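Local coordinates for protein SusD homolog (Bacteroides thetaiotaomicron VPI-5482, PDB 3FDH) that probably binds glycans at the outer membrane, as a SusD/RagB-family lipoprotein of a gut Bacteroides, at residues Y205-I210 / A218-V223. Residues are numbered along the deposited sequence; the frame is centred on the assembly and turned at random.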
loop_
_atom_site.group_PDB
_atom_site.type_symbol
_atom_site.label_atom_id
_atom_site.label_comp_id
_atom_site.label_asym_id
_atom_site.label_seq_id
_atom_site.Cartn_x
_atom_site.Cartn_y
_atom_site.Cartn_z
ATOM N N TYR A 205 9.390 7.353 -3.768
ATOM C CA TYR A 205 9.688 8.370 -2.734
ATOM C C TYR A 205 10.035 9.730 -3.322
ATOM O O TYR A 205 9.805 10.756 -2.700
ATOM C CB TYR A 205 10.778 7.915 -1.764
ATOM C CG TYR A 205 10.459 6.610 -1.046
ATOM C CD1 TYR A 205 9.182 6.338 -0.553
ATOM C CD2 TYR A 205 11.456 5.678 -0.804
ATOM C CE1 TYR A 205 8.917 5.139 0.104
ATOM C CE2 TYR A 205 11.208 4.490 -0.126
ATOM C CZ TYR A 205 9.947 4.211 0.308
ATOM O OH TYR A 205 9.740 3.011 0.956
ATOM N N THR A 206 10.570 9.716 -4.540
ATOM C CA THR A 206 10.843 10.964 -5.244
ATOM C C THR A 206 9.512 11.642 -5.575
ATOM O O THR A 206 9.307 12.849 -5.325
ATOM C CB THR A 206 11.719 10.751 -6.495
ATOM O OG1 THR A 206 12.993 10.220 -6.076
ATOM C CG2 THR A 206 11.921 12.086 -7.262
HETATM N N MSE A 207 8.591 10.861 -6.113
HETATM C CA MSE A 207 7.278 11.420 -6.458
HETATM C C MSE A 207 6.549 11.828 -5.186
HETATM O O MSE A 207 5.808 12.817 -5.151
HETATM C CB MSE A 207 6.446 10.433 -7.271
HETATM C CG MSE A 207 5.158 11.065 -7.760
HETATM SE SE MSE A 207 5.442 12.346 -9.127
HETATM C CE MSE A 207 5.674 10.960 -10.365
ATOM N N ARG A 208 6.790 11.090 -4.106
ATOM C CA ARG A 208 6.097 11.400 -2.832
ATOM C C ARG A 208 6.305 12.827 -2.374
ATOM O O ARG A 208 5.391 13.483 -1.843
ATOM C CB ARG A 208 6.578 10.476 -1.719
ATOM C CG ARG A 208 5.868 10.762 -0.394
ATOM C CD ARG A 208 4.583 9.951 -0.267
ATOM N NE ARG A 208 4.928 8.592 0.155
ATOM C CZ ARG A 208 4.727 7.478 -0.540
ATOM N NH1 ARG A 208 4.087 7.488 -1.688
ATOM N NH2 ARG A 208 5.096 6.321 -0.026
ATOM N N LEU A 209 7.528 13.323 -2.590
ATOM C CA LEU A 209 7.934 14.634 -2.039
ATOM C C LEU A 209 7.864 15.792 -3.026
ATOM O O LEU A 209 8.358 16.875 -2.777
ATOM C CB LEU A 209 9.350 14.570 -1.513
ATOM C CG LEU A 209 9.727 13.497 -0.500
ATOM C CD1 LEU A 209 11.112 13.823 0.051
ATOM C CD2 LEU A 209 8.730 13.353 0.613
ATOM N N ILE A 210 7.237 15.527 -4.139
ATOM C CA ILE A 210 7.197 16.474 -5.267
ATOM C C ILE A 210 6.671 17.854 -4.901
ATOM O O ILE A 210 7.151 18.853 -5.399
ATOM C CB ILE A 210 6.397 15.897 -6.470
ATOM C CG1 ILE A 210 6.756 16.647 -7.760
ATOM C CG2 ILE A 210 4.876 15.900 -6.190
ATOM C CD1 ILE A 210 8.213 16.498 -8.164
ATOM N N ALA A 218 13.227 18.140 -12.917
ATOM C CA ALA A 218 14.404 17.298 -12.624
ATOM C C ALA A 218 13.919 16.070 -11.856
ATOM O O ALA A 218 14.336 14.928 -12.130
ATOM C CB ALA A 218 15.467 18.072 -11.832
ATOM N N ASP A 219 12.965 16.293 -10.945
ATOM C CA ASP A 219 12.421 15.185 -10.136
ATOM C C ASP A 219 11.654 14.189 -10.999
ATOM O O ASP A 219 11.764 12.973 -10.818
ATOM C CB ASP A 219 11.596 15.666 -8.946
ATOM C CG ASP A 219 12.471 16.139 -7.817
ATOM O OD1 ASP A 219 13.720 15.922 -7.927
ATOM O OD2 ASP A 219 11.927 16.728 -6.848
ATOM N N TYR A 220 10.869 14.704 -11.933
ATOM C CA TYR A 220 10.119 13.788 -12.827
ATOM C C TYR A 220 11.094 12.960 -13.659
ATOM O O TYR A 220 10.863 11.754 -13.945
ATOM C CB TYR A 220 9.131 14.501 -13.770
ATOM C CG TYR A 220 8.110 15.353 -13.059
ATOM C CD1 TYR A 220 7.434 14.879 -11.943
ATOM C CD2 TYR A 220 7.800 16.627 -13.517
ATOM C CE1 TYR A 220 6.493 15.676 -11.275
ATOM C CE2 TYR A 220 6.852 17.417 -12.871
ATOM C CZ TYR A 220 6.200 16.941 -11.745
ATOM O OH TYR A 220 5.259 17.728 -11.096
ATOM N N GLU A 221 12.195 13.598 -14.059
ATOM C CA GLU A 221 13.186 12.898 -14.894
ATOM C C GLU A 221 13.911 11.845 -14.056
ATOM O O GLU A 221 14.274 10.776 -14.545
ATOM C CB GLU A 221 14.078 13.909 -15.630
ATOM C CG GLU A 221 13.226 14.675 -16.686
ATOM C CD GLU A 221 13.883 15.907 -17.283
ATOM O OE1 GLU A 221 14.995 16.271 -16.864
ATOM O OE2 GLU A 221 13.261 16.534 -18.171
ATOM N N LYS A 222 14.074 12.137 -12.785
ATOM C CA LYS A 222 14.686 11.164 -11.886
ATOM C C LYS A 222 13.785 9.948 -11.769
ATOM O O LYS A 222 14.236 8.808 -11.805
ATOM C CB LYS A 222 14.951 11.768 -10.513
ATOM C CG LYS A 222 16.203 12.626 -10.502
ATOM C CD LYS A 222 16.301 13.521 -9.316
ATOM C CE LYS A 222 16.229 12.763 -8.022
ATOM N NZ LYS A 222 15.882 13.703 -6.902
ATOM N N VAL A 223 12.497 10.199 -11.629
ATOM C CA VAL A 223 11.531 9.114 -11.476
ATOM C C VAL A 223 11.656 8.221 -12.703
ATOM O O VAL A 223 11.824 7.021 -12.594
ATOM C CB VAL A 223 10.057 9.614 -11.313
ATOM C CG1 VAL A 223 9.067 8.450 -11.489
ATOM C CG2 VAL A 223 9.862 10.330 -9.952
HETATM O O HOH W 1 10.697 15.181 -4.932
#
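Thr206 and Ile210 pack against Asp219, Tyr220 and Val223 where helix 191-208 is followed, after a short connection, by helix 216-228. The pair forms a helical hairpin, consistent with the TPR-like helical repeats of the SusD family. No direct hydrogen bond joins the two segments; apolar packing and one water do.

Of the CA atoms, those of Thr206 and Val223 come nearest each other across the two segments. Thr206 CG2 lies anti to the backbone N and reaches the opposing helix, 3.8 Å from Val223 CG2 and 3.7 Å from Asp219 O. The hydroxyl of Thr206 is used within its own helix, on Lys202 O.

Ile210 extends CD1 between two side chains. Ile210 CD1 is 3.6 Å from both Asp219 CB and Tyr220 CE1, and Ile210 CG1 also lies against CE1 and OH of Tyr220. The Met207 chain, a selenomethionine, is bent, with SE at the edge of the Tyr220 ring, 5.3 Å from the centroid, in a Met-aromatic contact. Leu341 and Glu344 of helix 335-348 also touch Met207. An alanine in place of Tyr220 would probably open a gap beside Ile210 CG1 and cost the selenium its aromatic partner.

The polar contacts gather around Asp219. Lys222 NZ forms a salt bridge with OD1, coming from above the carboxylate plane. Asp219 OD2 bonds to Ser213 OG and also accepts a hydrogen bond from a water 2.8 Å away. The same water donates to Thr206 O at 2.7 Å, linking the Asp219 carboxylate to the backbone of helix 191-208.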